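Local atomic coordinates of putative esterase (Sulfolobus solfataricus P2, PDB entry 2RAU), a protein that probably hydrolyses ester bonds, as a lipase-like member of the alpha/beta-hydrolase clan, and binds calcium. Residues Glu23-Met28 with Ser39-Asn44; Ile55-Trp60 with Val96-Tyr101; Ala149-Gly154 with Ile174-Gly179; Glu263-Ile268 with His329-Thr334. One frame throughout, in Å; residues are numbered along the deposited sequence.

Contact 1: Glu23-Met28 with Ser39-Asn44; sequences ENIWKM and SLHKVN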
loop_
_atom_site.group_PDB
_atom_site.type_symbol
_atom_site.label_atom_id
_atom_site.label_comp_id
_atom_site.label_asym_id
_atom_site.label_seq_id
_atom_site.Cartn_x
_atom_site.Cartn_y
_atom_site.Cartn_z
ATOM N N GLU A 23 15.222 -4.539 -10.187
ATOM C CA GLU A 23 14.895 -4.471 -8.772
ATOM C C GLU A 23 16.093 -4.798 -7.878
ATOM O O GLU A 23 16.872 -5.680 -8.159
ATOM C CB GLU A 23 13.766 -5.468 -8.508
ATOM C CG GLU A 23 13.140 -5.393 -7.137
ATOM C CD GLU A 23 12.079 -6.454 -6.875
ATOM O OE1 GLU A 23 12.066 -7.523 -7.551
ATOM O OE2 GLU A 23 11.268 -6.230 -5.958
ATOM N N ASN A 24 16.217 -4.037 -6.790
ATOM C CA ASN A 24 17.130 -4.317 -5.708
ATOM C C ASN A 24 16.301 -4.419 -4.436
ATOM O O ASN A 24 15.327 -3.708 -4.280
ATOM C CB ASN A 24 18.198 -3.239 -5.617
ATOM C CG ASN A 24 19.199 -3.351 -6.762
ATOM O OD1 ASN A 24 20.095 -4.148 -6.694
ATOM N ND2 ASN A 24 18.956 -2.636 -7.863
ATOM N N ILE A 25 16.659 -5.343 -3.564
ATOM C CA ILE A 25 15.979 -5.505 -2.285
ATOM C C ILE A 25 17.031 -5.607 -1.157
ATOM O O ILE A 25 17.995 -6.353 -1.261
ATOM C CB ILE A 25 15.087 -6.755 -2.207
ATOM C CG1 ILE A 25 14.121 -6.844 -3.400
ATOM C CG2 ILE A 25 14.329 -6.767 -0.928
ATOM C CD1 ILE A 25 13.304 -8.115 -3.439
ATOM N N TRP A 26 16.781 -4.854 -0.097
ATOM C CA TRP A 26 17.560 -4.911 1.120
ATOM C C TRP A 26 16.639 -5.207 2.255
ATOM O O TRP A 26 15.481 -4.832 2.252
ATOM C CB TRP A 26 18.233 -3.587 1.420
ATOM C CG TRP A 26 19.178 -3.089 0.401
ATOM C CD1 TRP A 26 20.525 -3.217 0.409
ATOM C CD2 TRP A 26 18.855 -2.331 -0.771
ATOM N NE1 TRP A 26 21.069 -2.576 -0.667
ATOM C CE2 TRP A 26 20.069 -2.032 -1.416
ATOM C CE3 TRP A 26 17.670 -1.843 -1.308
ATOM C CZ2 TRP A 26 20.135 -1.301 -2.575
ATOM C CZ3 TRP A 26 17.739 -1.104 -2.461
ATOM C CH2 TRP A 26 18.970 -0.839 -3.084
ATOM N N LYS A 27 17.215 -5.804 3.274
ATOM C CA LYS A 27 16.505 -6.196 4.479
ATOM C C LYS A 27 17.231 -5.677 5.739
ATOM O O LYS A 27 18.482 -5.631 5.782
ATOM C CB LYS A 27 16.547 -7.701 4.487
ATOM C CG LYS A 27 15.805 -8.366 5.515
ATOM C CD LYS A 27 16.033 -9.897 5.376
ATOM C CE LYS A 27 14.835 -10.574 4.919
ATOM N NZ LYS A 27 14.961 -12.064 5.139
HETATM N N MSE A 28 16.457 -5.291 6.757
HETATM C CA MSE A 28 17.019 -4.862 8.026
HETATM C C MSE A 28 16.313 -5.559 9.185
HETATM O O MSE A 28 15.108 -5.532 9.289
HETATM C CB MSE A 28 16.850 -3.369 8.240
HETATM C CG MSE A 28 17.367 -2.850 9.602
HETATM SE SE MSE A 28 17.162 -0.915 9.752
HETATM C CE MSE A 28 18.779 -0.454 8.790
ATOM N N SER A 39 11.887 -4.582 4.969
ATOM C CA SER A 39 12.670 -4.587 3.767
ATOM C C SER A 39 12.331 -3.425 2.847
ATOM O O SER A 39 11.351 -2.723 3.027
ATOM C CB SER A 39 12.680 -5.959 3.065
ATOM O OG SER A 39 11.436 -6.625 3.163
ATOM N N LEU A 40 13.209 -3.196 1.882
ATOM C CA LEU A 40 13.129 -2.054 1.014
ATOM C C LEU A 40 13.387 -2.491 -0.411
ATOM O O LEU A 40 14.335 -3.237 -0.646
ATOM C CB LEU A 40 14.211 -1.054 1.420
ATOM C CG LEU A 40 14.500 0.176 0.611
ATOM C CD1 LEU A 40 13.169 0.861 0.505
ATOM C CD2 LEU A 40 15.526 1.027 1.390
ATOM N N HIS A 41 12.516 -2.086 -1.342
ATOM C CA HIS A 41 12.692 -2.388 -2.769
ATOM C C HIS A 41 12.995 -1.124 -3.496
ATOM O O HIS A 41 12.425 -0.117 -3.222
ATOM C CB HIS A 41 11.416 -2.982 -3.409
ATOM C CG HIS A 41 10.926 -4.247 -2.750
ATOM N ND1 HIS A 41 10.759 -5.432 -3.441
ATOM C CD2 HIS A 41 10.529 -4.492 -1.482
ATOM C CE1 HIS A 41 10.328 -6.364 -2.606
ATOM N NE2 HIS A 41 10.160 -5.818 -1.411
ATOM N N LYS A 42 13.915 -1.199 -4.443
ATOM C CA LYS A 42 14.186 -0.113 -5.367
ATOM C C LYS A 42 13.913 -0.638 -6.784
ATOM O O LYS A 42 14.293 -1.773 -7.130
ATOM C CB LYS A 42 15.652 0.336 -5.281
ATOM C CG LYS A 42 16.013 1.531 -6.174
ATOM C CD LYS A 42 17.482 1.795 -6.153
ATOM C CE LYS A 42 17.871 2.988 -6.996
ATOM N NZ LYS A 42 19.308 3.231 -6.830
ATOM N N VAL A 43 13.241 0.180 -7.584
ATOM C CA VAL A 43 13.044 -0.122 -8.997
ATOM C C VAL A 43 13.545 1.048 -9.840
ATOM O O VAL A 43 13.249 2.194 -9.564
ATOM C CB VAL A 43 11.553 -0.424 -9.322
ATOM C CG1 VAL A 43 11.304 -0.736 -10.845
ATOM C CG2 VAL A 43 11.022 -1.575 -8.393
ATOM N N ASN A 44 14.290 0.721 -10.889
ATOM C CA ASN A 44 14.771 1.708 -11.844
ATOM C C ASN A 44 14.990 1.056 -13.189
ATOM O O ASN A 44 15.065 -0.158 -13.305
ATOM C CB ASN A 44 16.042 2.454 -11.362
ATOM C CG ASN A 44 17.207 1.528 -10.986
ATOM O OD1 ASN A 44 17.391 1.215 -9.828
ATOM N ND2 ASN A 44 17.970 1.112 -11.947
HETATM O O HOH W 1 16.776 -0.950 -8.522
#
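The beta hairpin formed by strands 21-29 and 37-45 brings Glu23-Met28 and Ser39-Asn44 together as antiparallel neighbours in the large mixed sheet. Asn24 and Trp26 make the hydrogen-bonded pairs, with Lys42 and Leu40 respectively; Asn24 N to Lys42 O is 3.0 Å and Leu40 N to Trp26 O 2.8 Å. On the face of Glu23, Ile25 and His41 the central contact is a His-carboxylate hydrogen bond: His41 ND1 gives its proton to Glu23 OE2 at 2.7 Å, with an N-H...O angle of 165° and the oxygen within 2° of the imidazole plane. Glu23 CG stands anti to the backbone N (chi1 -171°), and the extended chain beyond it carries the carboxylate alongside the histidine. Ile25 CG2 lies 4.3 Å above the centre of the His41 ring, while Ile25 CD1 packs 3.6 Å from His41 CE1. His41 NE2 is hydrogen-bonded to Asp100 OD2, so both imidazole nitrogens face carboxylates, which would probably favour the protonated form, although the Lys10 salt bridge on Glu23 OE1 may temper this. An alanine in place of His41 would probably leave Glu23 OE2 without this donor and open a gap beneath Ile25. On the opposite face Lys42, whose NZ forms a salt bridge with Asp140, sets CB at the edge of the Trp26 indole, in its plane and 3.8 Å from CZ3.

Contact 2: Ile55-Trp60 with Val96-Tyr101; sequences ILPGTW and VYTIDY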
loop_
_atom_site.group_PDB
_atom_site.type_symbol
_atom_site.label_atom_id
_atom_site.label_comp_id
_atom_site.label_asym_id
_atom_site.label_seq_id
_atom_site.Cartn_x
_atom_site.Cartn_y
_atom_site.Cartn_z
ATOM N N ILE A 55 7.055 4.926 -1.978
ATOM C CA ILE A 55 5.615 4.607 -1.890
ATOM C C ILE A 55 5.328 3.689 -0.725
ATOM O O ILE A 55 5.873 2.614 -0.621
ATOM C CB ILE A 55 5.079 4.038 -3.242
ATOM C CG1 ILE A 55 5.575 4.942 -4.405
ATOM C CG2 ILE A 55 3.503 3.908 -3.199
ATOM C CD1 ILE A 55 5.020 4.655 -5.792
ATOM N N LEU A 56 4.468 4.163 0.163
ATOM C CA LEU A 56 4.031 3.453 1.347
ATOM C C LEU A 56 2.779 2.618 1.054
ATOM O O LEU A 56 1.751 3.161 0.664
ATOM C CB LEU A 56 3.765 4.472 2.450
ATOM C CG LEU A 56 4.928 5.380 2.932
ATOM C CD1 LEU A 56 4.518 6.230 4.112
ATOM C CD2 LEU A 56 6.220 4.540 3.225
ATOM N N PRO A 57 2.872 1.291 1.192
ATOM C CA PRO A 57 1.675 0.504 0.957
ATOM C C PRO A 57 0.591 0.699 1.995
ATOM O O PRO A 57 0.846 1.219 3.061
ATOM C CB PRO A 57 2.178 -0.942 1.034
ATOM C CG PRO A 57 3.697 -0.820 0.847
ATOM C CD PRO A 57 4.044 0.447 1.491
ATOM N N GLY A 58 -0.605 0.172 1.671
ATOM C CA GLY A 58 -1.775 0.249 2.528
ATOM C C GLY A 58 -1.908 -1.023 3.343
ATOM O O GLY A 58 -0.986 -1.800 3.414
ATOM N N THR A 59 -3.057 -1.191 4.000
ATOM C CA THR A 59 -3.318 -2.304 4.902
ATOM C C THR A 59 -3.191 -3.643 4.168
ATOM O O THR A 59 -3.778 -3.827 3.106
ATOM C CB THR A 59 -4.737 -2.186 5.488
ATOM O OG1 THR A 59 -4.926 -0.849 5.919
ATOM C CG2 THR A 59 -4.965 -3.105 6.685
ATOM N N TRP A 60 -2.421 -4.548 4.781
ATOM C CA TRP A 60 -2.097 -5.872 4.284
ATOM C C TRP A 60 -1.265 -5.836 3.018
ATOM O O TRP A 60 -0.962 -6.883 2.452
ATOM C CB TRP A 60 -3.340 -6.722 3.993
ATOM C CG TRP A 60 -4.276 -6.878 5.169
ATOM C CD1 TRP A 60 -4.086 -7.650 6.299
ATOM C CD2 TRP A 60 -5.582 -6.335 5.268
ATOM N NE1 TRP A 60 -5.172 -7.543 7.111
ATOM C CE2 TRP A 60 -6.114 -6.760 6.503
ATOM C CE3 TRP A 60 -6.349 -5.506 4.434
ATOM C CZ2 TRP A 60 -7.384 -6.391 6.933
ATOM C CZ3 TRP A 60 -7.589 -5.095 4.883
ATOM C CH2 TRP A 60 -8.096 -5.541 6.122
ATOM N N VAL A 96 12.374 4.545 -7.819
ATOM C CA VAL A 96 11.171 4.327 -7.011
ATOM C C VAL A 96 11.463 3.261 -5.969
ATOM O O VAL A 96 12.024 2.248 -6.277
ATOM C CB VAL A 96 9.943 3.916 -7.872
ATOM C CG1 VAL A 96 8.632 3.911 -7.008
ATOM C CG2 VAL A 96 9.852 4.880 -9.141
ATOM N N TYR A 97 11.056 3.523 -4.736
ATOM C CA TYR A 97 11.328 2.662 -3.632
ATOM C C TYR A 97 10.031 2.349 -2.946
ATOM O O TYR A 97 9.071 3.123 -2.999
ATOM C CB TYR A 97 12.245 3.360 -2.605
ATOM C CG TYR A 97 13.596 3.838 -3.113
ATOM C CD1 TYR A 97 13.732 5.072 -3.754
ATOM C CD2 TYR A 97 14.734 3.098 -2.900
ATOM C CE1 TYR A 97 14.976 5.549 -4.165
ATOM C CE2 TYR A 97 16.001 3.574 -3.313
ATOM C CZ TYR A 97 16.103 4.797 -3.948
ATOM O OH TYR A 97 17.365 5.233 -4.292
ATOM N N THR A 98 9.981 1.201 -2.272
ATOM C CA THR A 98 8.800 0.830 -1.526
ATOM C C THR A 98 9.190 -0.183 -0.436
ATOM O O THR A 98 10.055 -1.012 -0.626
ATOM C CB THR A 98 7.643 0.347 -2.453
ATOM O OG1 THR A 98 6.474 0.049 -1.665
ATOM C CG2 THR A 98 8.071 -0.873 -3.335
ATOM N N ILE A 99 8.479 -0.099 0.675
ATOM C CA ILE A 99 8.796 -0.762 1.948
ATOM C C ILE A 99 7.879 -1.953 2.215
ATOM O O ILE A 99 6.662 -1.900 1.924
ATOM C CB ILE A 99 8.662 0.279 3.105
ATOM C CG1 ILE A 99 9.010 -0.355 4.459
ATOM C CG2 ILE A 99 7.261 0.922 3.132
ATOM C CD1 ILE A 99 9.058 0.644 5.734
ATOM N N ASP A 100 8.513 -3.038 2.683
ATOM C CA ASP A 100 7.852 -4.170 3.265
ATOM C C ASP A 100 7.822 -3.926 4.780
ATOM O O ASP A 100 8.858 -3.844 5.442
ATOM C CB ASP A 100 8.548 -5.469 2.991
ATOM C CG ASP A 100 8.630 -5.800 1.525
ATOM O OD1 ASP A 100 7.647 -5.562 0.805
ATOM O OD2 ASP A 100 9.641 -6.377 1.085
ATOM N N TYR A 101 6.624 -3.723 5.304
ATOM C CA TYR A 101 6.437 -3.529 6.720
ATOM C C TYR A 101 6.686 -4.849 7.431
ATOM O O TYR A 101 6.750 -5.891 6.788
ATOM C CB TYR A 101 5.009 -3.153 7.019
ATOM C CG TYR A 101 4.515 -1.896 6.367
ATOM C CD1 TYR A 101 5.193 -0.679 6.533
ATOM C CD2 TYR A 101 3.345 -1.901 5.628
ATOM C CE1 TYR A 101 4.708 0.496 5.959
ATOM C CE2 TYR A 101 2.845 -0.743 5.067
ATOM C CZ TYR A 101 3.515 0.461 5.235
ATOM O OH TYR A 101 2.969 1.592 4.660
#
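Pro57 and Tyr101 meet just beyond the ends of two parallel strands, where Tyr101 OH donates to Pro57 O at 2.7 Å. The acceptor lies at the edge of the phenol ring, in its plane, and the C=O...O angle is 139°. The proline ring and the phenol run alongside one another, pointing opposite ways, with Pro57 CD 3.8 Å from Tyr101 CZ. This is the close-packed part: Ile99 CG2 presses on Pro57 CD at 3.6 Å and also meets Leu56 CD2. Nearer the start of the segments, Ile55 N donates to Tyr97 O at 2.9 Å. In one of its two conformers Thr98 OG1 lies 2.8 Å from Ile55 O, so a bond there is doubtful. By contrast, the contact thins out past Pro57: the Gly58 carbonyl oxygen comes no nearer than 4.3 Å to Tyr101 CE2. Gly58 itself lies about 4 Å from an unidentified molecule, probably from the crystallisation liquor, which may mark a pocket. Helices 63-68 and 123-141 pack against opposite faces of these strands. The chemistry implies that the buried Pro57 carbonyl, just past its strand end, is satisfied by the tyrosine hydroxyl within an apolar setting of Pro57, Leu56 and Ile99.

Contact 3: Ala149-Gly154 with Ile174-Gly179; sequences AGESFG and ILLDGG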
loop_
_atom_site.group_PDB
_atom_site.type_symbol
_atom_site.label_atom_id
_atom_site.label_comp_id
_atom_site.label_asym_id
_atom_site.label_seq_id
_atom_site.Cartn_x
_atom_site.Cartn_y
_atom_site.Cartn_z
ATOM N N ALA A 149 4.830 9.027 -1.413
ATOM C CA ALA A 149 3.502 8.639 -1.866
ATOM C C ALA A 149 2.985 7.612 -0.915
ATOM O O ALA A 149 3.756 6.858 -0.290
ATOM C CB ALA A 149 3.550 8.096 -3.288
ATOM N N GLY A 150 1.670 7.535 -0.826
ATOM C CA GLY A 150 0.991 6.608 0.050
ATOM C C GLY A 150 -0.315 6.101 -0.529
ATOM O O GLY A 150 -1.093 6.884 -1.071
ATOM N N GLU A 151 -0.532 4.783 -0.436
ATOM C CA GLU A 151 -1.792 4.169 -0.882
ATOM C C GLU A 151 -2.643 3.789 0.305
ATOM O O GLU A 151 -2.228 2.997 1.130
ATOM C CB GLU A 151 -1.495 2.903 -1.709
ATOM C CG GLU A 151 -0.603 3.149 -2.904
ATOM C CD GLU A 151 -0.409 1.945 -3.812
ATOM O OE1 GLU A 151 -0.852 0.811 -3.447
ATOM O OE2 GLU A 151 0.184 2.130 -4.898
ATOM N N SER A 152 -3.855 4.344 0.379
ATOM C CA SER A 152 -4.825 3.979 1.409
ATOM C C SER A 152 -4.226 4.295 2.830
ATOM O O SER A 152 -3.846 5.434 3.063
ATOM C CB SER A 152 -5.223 2.506 1.185
ATOM O OG SER A 152 -6.414 2.214 1.850
ATOM N N PHE A 153 -4.135 3.309 3.740
ATOM C CA PHE A 153 -3.408 3.466 5.018
ATOM C C PHE A 153 -2.039 4.147 4.819
ATOM O O PHE A 153 -1.601 4.958 5.620
ATOM C CB PHE A 153 -3.146 2.110 5.690
ATOM C CG PHE A 153 -2.088 2.182 6.743
ATOM C CD1 PHE A 153 -2.390 2.600 8.020
ATOM C CD2 PHE A 153 -0.749 1.927 6.431
ATOM C CE1 PHE A 153 -1.388 2.689 8.989
ATOM C CE2 PHE A 153 0.264 2.024 7.418
ATOM C CZ PHE A 153 -0.068 2.448 8.674
ATOM N N GLY A 154 -1.337 3.790 3.762
ATOM C CA GLY A 154 -0.043 4.406 3.471
ATOM C C GLY A 154 -0.099 5.896 3.279
ATOM O O GLY A 154 0.901 6.580 3.481
ATOM N N ILE A 174 2.238 12.647 -2.422
ATOM C CA ILE A 174 1.306 12.075 -3.389
ATOM C C ILE A 174 0.391 11.096 -2.645
ATOM O O ILE A 174 0.821 10.015 -2.238
ATOM C CB ILE A 174 2.036 11.311 -4.501
ATOM C CG1 ILE A 174 3.030 12.234 -5.242
ATOM C CG2 ILE A 174 1.012 10.602 -5.471
ATOM C CD1 ILE A 174 4.158 11.467 -5.950
ATOM N N LEU A 175 -0.878 11.464 -2.467
ATOM C CA LEU A 175 -1.840 10.618 -1.746
ATOM C C LEU A 175 -2.775 9.927 -2.745
ATOM O O LEU A 175 -3.536 10.575 -3.454
ATOM C CB LEU A 175 -2.630 11.456 -0.727
ATOM C CG LEU A 175 -1.769 12.263 0.270
ATOM C CD1 LEU A 175 -2.664 13.273 1.073
ATOM C CD2 LEU A 175 -0.915 11.277 1.168
ATOM N N LEU A 176 -2.638 8.608 -2.834
ATOM C CA LEU A 176 -3.381 7.760 -3.770
ATOM C C LEU A 176 -4.535 7.100 -2.993
ATOM O O LEU A 176 -4.413 6.009 -2.405
ATOM C CB LEU A 176 -2.439 6.719 -4.405
ATOM C CG LEU A 176 -1.232 7.303 -5.182
ATOM C CD1 LEU A 176 -0.154 6.268 -5.405
ATOM C CD2 LEU A 176 -1.664 7.941 -6.493
ATOM N N ASP A 177 -5.638 7.813 -2.942
ATOM C CA ASP A 177 -6.816 7.403 -2.169
ATOM C C ASP A 177 -6.408 7.037 -0.730
ATOM O O ASP A 177 -6.673 5.949 -0.232
ATOM C CB ASP A 177 -7.594 6.275 -2.899
ATOM C CG ASP A 177 -9.116 6.438 -2.833
ATOM O OD1 ASP A 177 -9.615 7.565 -2.634
ATOM O OD2 ASP A 177 -9.817 5.399 -3.011
ATOM N N GLY A 178 -5.780 7.982 -0.039
ATOM C CA GLY A 178 -5.374 7.699 1.320
ATOM C C GLY A 178 -5.043 8.940 2.117
ATOM O O GLY A 178 -4.368 9.828 1.647
ATOM N N GLY A 179 -5.483 8.969 3.353
ATOM C CA GLY A 179 -5.200 10.084 4.242
ATOM C C GLY A 179 -6.142 10.015 5.432
ATOM O O GLY A 179 -6.946 9.056 5.542
#
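A nucleophile elbow, the strained strand-to-helix turn of alpha/beta hydrolases, is the probable identity of Ala149-Gly154, which carries the GxSxG pattern; it runs beside Ile174-Gly179 in a beta-alpha-beta unit. The strand axes are 4.8 Å apart and 12° from parallel. Gly150 N donates to Ile174 O at 3.0 Å, and Leu176 N to Gly150 O at 2.9 Å, both approaching nearly in line with the carbonyl, though the Gly150 bond is bent at its hydrogen. At the turn the bonding lengthens: Ser152 N reaches Leu176 O at 3.3 Å, tilted 31° from the carbonyl plane. Ser152 has positive phi (60°), the strained backbone expected of such an elbow. A side chain at Gly150 would run into Gly154 O within the elbow, and one at Gly178 into Ser152 O, where the two segments approach closely. Gly178 CA makes a CA-H...O contact of 3.2 Å with Ser152 O. Among the side chains, Ala149 CB rests 3.8 Å from Ile174 CB, and Glu151 CG touches Leu176 CD1 at 4.0 Å. Ser152 OG and Asp177 OD2 are hydrogen-bonded to His329 NE2 and ND1 respectively, consistent with a Ser-His-Asp triad, and Asp177 OD2 also bonds Ser302. Strand 52-56 pairs with the other edge of strand 146-151, strand 297-302 flanks 170-176, and helix 338-353 packs on the face that bears Ile174 and Leu176.

Contact 4: Glu263-Ile268 with His329-Thr334; sequences EDMFPI and HLDVYT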
loop_
_atom_site.group_PDB
_atom_site.type_symbol
_atom_site.label_atom_id
_atom_site.label_comp_id
_atom_site.label_asym_id
_atom_site.label_seq_id
_atom_site.Cartn_x
_atom_site.Cartn_y
_atom_site.Cartn_z
ATOM N N GLU A 263 -8.898 -10.092 -13.621
ATOM C CA GLU A 263 -7.488 -10.316 -13.927
ATOM C C GLU A 263 -6.559 -9.354 -13.187
ATOM O O GLU A 263 -5.380 -9.673 -12.940
ATOM C CB GLU A 263 -7.236 -10.200 -15.437
ATOM C CG GLU A 263 -7.858 -11.303 -16.286
ATOM C CD GLU A 263 -9.331 -11.170 -16.511
ATOM O OE1 GLU A 263 -9.937 -10.089 -16.396
ATOM O OE2 GLU A 263 -9.879 -12.195 -16.848
ATOM N N ASP A 264 -7.099 -8.187 -12.853
ATOM C CA ASP A 264 -6.395 -7.164 -12.051
ATOM C C ASP A 264 -6.683 -7.334 -10.551
ATOM O O ASP A 264 -5.759 -7.294 -9.724
ATOM C CB ASP A 264 -6.780 -5.748 -12.502
ATOM C CG ASP A 264 -6.399 -5.477 -13.953
ATOM O OD1 ASP A 264 -5.362 -6.023 -14.406
ATOM O OD2 ASP A 264 -7.125 -4.738 -14.657
HETATM N N MSE A 265 -7.934 -7.580 -10.205
HETATM C CA MSE A 265 -8.375 -7.553 -8.791
HETATM C C MSE A 265 -7.976 -8.793 -8.026
HETATM O O MSE A 265 -7.563 -8.711 -6.868
HETATM C CB MSE A 265 -9.871 -7.368 -8.643
HETATM C CG MSE A 265 -10.446 -6.061 -9.199
HETATM SE SE MSE A 265 -9.789 -4.600 -8.077
HETATM C CE MSE A 265 -9.753 -3.269 -9.513
ATOM N N PHE A 266 -8.180 -9.939 -8.648
ATOM C CA PHE A 266 -7.953 -11.214 -7.926
ATOM C C PHE A 266 -6.470 -11.374 -7.508
ATOM O O PHE A 266 -6.214 -11.847 -6.383
ATOM C CB PHE A 266 -8.509 -12.422 -8.709
ATOM C CG PHE A 266 -10.069 -12.518 -8.727
ATOM C CD1 PHE A 266 -10.897 -11.469 -8.279
ATOM C CD2 PHE A 266 -10.685 -13.609 -9.317
ATOM C CE1 PHE A 266 -12.266 -11.558 -8.368
ATOM C CE2 PHE A 266 -12.054 -13.690 -9.394
ATOM C CZ PHE A 266 -12.837 -12.687 -8.896
ATOM N N PRO A 267 -5.506 -11.054 -8.420
ATOM C CA PRO A 267 -4.096 -11.095 -7.987
ATOM C C PRO A 267 -3.710 -10.199 -6.839
ATOM O O PRO A 267 -2.871 -10.615 -6.049
ATOM C CB PRO A 267 -3.308 -10.841 -9.266
ATOM C CG PRO A 267 -4.206 -11.278 -10.348
ATOM C CD PRO A 267 -5.582 -10.823 -9.875
ATOM N N ILE A 268 -4.375 -9.047 -6.695
ATOM C CA ILE A 268 -4.150 -8.110 -5.587
ATOM C C ILE A 268 -4.625 -8.757 -4.309
ATOM O O ILE A 268 -3.905 -8.816 -3.334
ATOM C CB ILE A 268 -4.819 -6.686 -5.812
ATOM C CG1 ILE A 268 -4.068 -5.948 -6.937
ATOM C CG2 ILE A 268 -4.881 -5.899 -4.469
ATOM C CD1 ILE A 268 -4.776 -4.653 -7.554
ATOM N N HIS A 329 -12.026 1.872 -4.736
ATOM C CA HIS A 329 -10.736 2.030 -4.075
ATOM C C HIS A 329 -9.588 1.397 -4.828
ATOM O O HIS A 329 -8.555 2.043 -5.122
ATOM C CB HIS A 329 -10.856 1.453 -2.653
ATOM C CG HIS A 329 -9.700 1.767 -1.754
ATOM N ND1 HIS A 329 -9.167 3.035 -1.628
ATOM C CD2 HIS A 329 -9.034 0.986 -0.868
ATOM C CE1 HIS A 329 -8.204 3.012 -0.721
ATOM N NE2 HIS A 329 -8.101 1.783 -0.249
ATOM N N LEU A 330 -9.744 0.116 -5.153
ATOM C CA LEU A 330 -8.667 -0.607 -5.790
ATOM C C LEU A 330 -8.405 -0.217 -7.218
ATOM O O LEU A 330 -7.322 -0.518 -7.711
ATOM C CB LEU A 330 -8.858 -2.099 -5.659
ATOM C CG LEU A 330 -8.929 -2.695 -4.228
ATOM C CD1 LEU A 330 -9.194 -4.203 -4.296
ATOM C CD2 LEU A 330 -7.660 -2.421 -3.462
ATOM N N ASP A 331 -9.378 0.415 -7.874
ATOM C CA ASP A 331 -9.181 0.921 -9.266
ATOM C C ASP A 331 -8.109 2.023 -9.343
ATOM O O ASP A 331 -7.541 2.275 -10.399
ATOM C CB ASP A 331 -10.495 1.481 -9.849
ATOM C CG ASP A 331 -11.548 0.410 -10.053
ATOM O OD1 ASP A 331 -11.239 -0.603 -10.743
ATOM O OD2 ASP A 331 -12.683 0.618 -9.529
ATOM N N VAL A 332 -7.850 2.680 -8.219
ATOM C CA VAL A 332 -6.786 3.700 -8.124
ATOM C C VAL A 332 -5.381 3.124 -8.415
ATOM O O VAL A 332 -4.506 3.807 -8.962
ATOM C CB VAL A 332 -6.853 4.424 -6.746
ATOM C CG1 VAL A 332 -5.778 5.544 -6.665
ATOM C CG2 VAL A 332 -8.284 5.028 -6.544
ATOM N N TYR A 333 -5.222 1.837 -8.139
ATOM C CA TYR A 333 -3.947 1.116 -8.149
ATOM C C TYR A 333 -3.710 0.140 -9.296
ATOM O O TYR A 333 -2.629 -0.378 -9.444
ATOM C CB TYR A 333 -3.802 0.345 -6.820
ATOM C CG TYR A 333 -4.205 1.161 -5.629
ATOM C CD1 TYR A 333 -3.589 2.369 -5.359
ATOM C CD2 TYR A 333 -5.177 0.716 -4.758
ATOM C CE1 TYR A 333 -4.001 3.162 -4.284
ATOM C CE2 TYR A 333 -5.585 1.482 -3.693
ATOM C CZ TYR A 333 -4.991 2.706 -3.463
ATOM O OH TYR A 333 -5.399 3.469 -2.397
ATOM N N THR A 334 -4.725 -0.122 -10.114
ATOM C CA THR A 334 -4.624 -1.118 -11.162
ATOM C C THR A 334 -5.671 -0.868 -12.256
ATOM O O THR A 334 -6.519 0.050 -12.125
ATOM C CB THR A 334 -4.795 -2.572 -10.616
ATOM O OG1 THR A 334 -4.416 -3.498 -11.641
ATOM C CG2 THR A 334 -6.276 -2.825 -10.131
#
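No backbone bond joins helix 262-270, kinked at Pro267, to the loop His329-Thr334, whose residues 329-332 have helical angles without regular bonding; the nearest CA atoms, of Asp264 and Thr334, are 6.4 Å apart. Side chains do the joining. Ile268 and Thr334 reach toward each other tip to tip, Ile268 CD1 against Thr334 CG2 at a tight 3.5 Å. Thr334 CG2 sits between its own backbone N and carbonyl carbon, with OG1 anti to N (chi1 -168°), and OG1 lies 3.4 Å from Asp264 CB. Met265, a selenomethionine, bends at chi2 (-68°), and its SE packs 3.6 Å from Leu330 CB. Met265 CE touches Thr334 CG2 at 3.6 Å. Met265 CE also lies 3.3 Å from Asp331 OD1, the two side chains standing at about a right angle. A glycine in place of Thr334 would probably open a gap between Ile268 CD1 and the selenomethionine methyl, leaving both freer to move. The carboxylates have polar partners outside the interface, Asp264 OD1 with Lys83 and Asp331 OD1 with Ser260. Cohesion across the two segments therefore comes from van der Waals packing, which implies that helix and loop are matched by shape and not by directed bonds.

Contacts 1, 2 and 3 belong to one mixed sheet, whereas contact 4 joins a helix to a loop beside it. Contacts 2 and 3 are buried; contacts 1 and 4 are only partly so. Strand 94-100 connects the first two, with Val43 N 2.7 Å from Val96 O, and strands 52-56 and 146-151 join contacts 2 and 3, with Leu56 N 2.8 Å from Ala149 O. Contacts 3 and 4 meet at the presumed catalytic centre, where Leu176 O lies 2.7 Å from Tyr333 OH. Chemistry follows place: antiparallel bonding and a His-carboxylate bond in contact 1, a hydroxyl-to-carbonyl bond in contact 2, parallel bonding and glycine turns in contact 3, packing alone across contact 4.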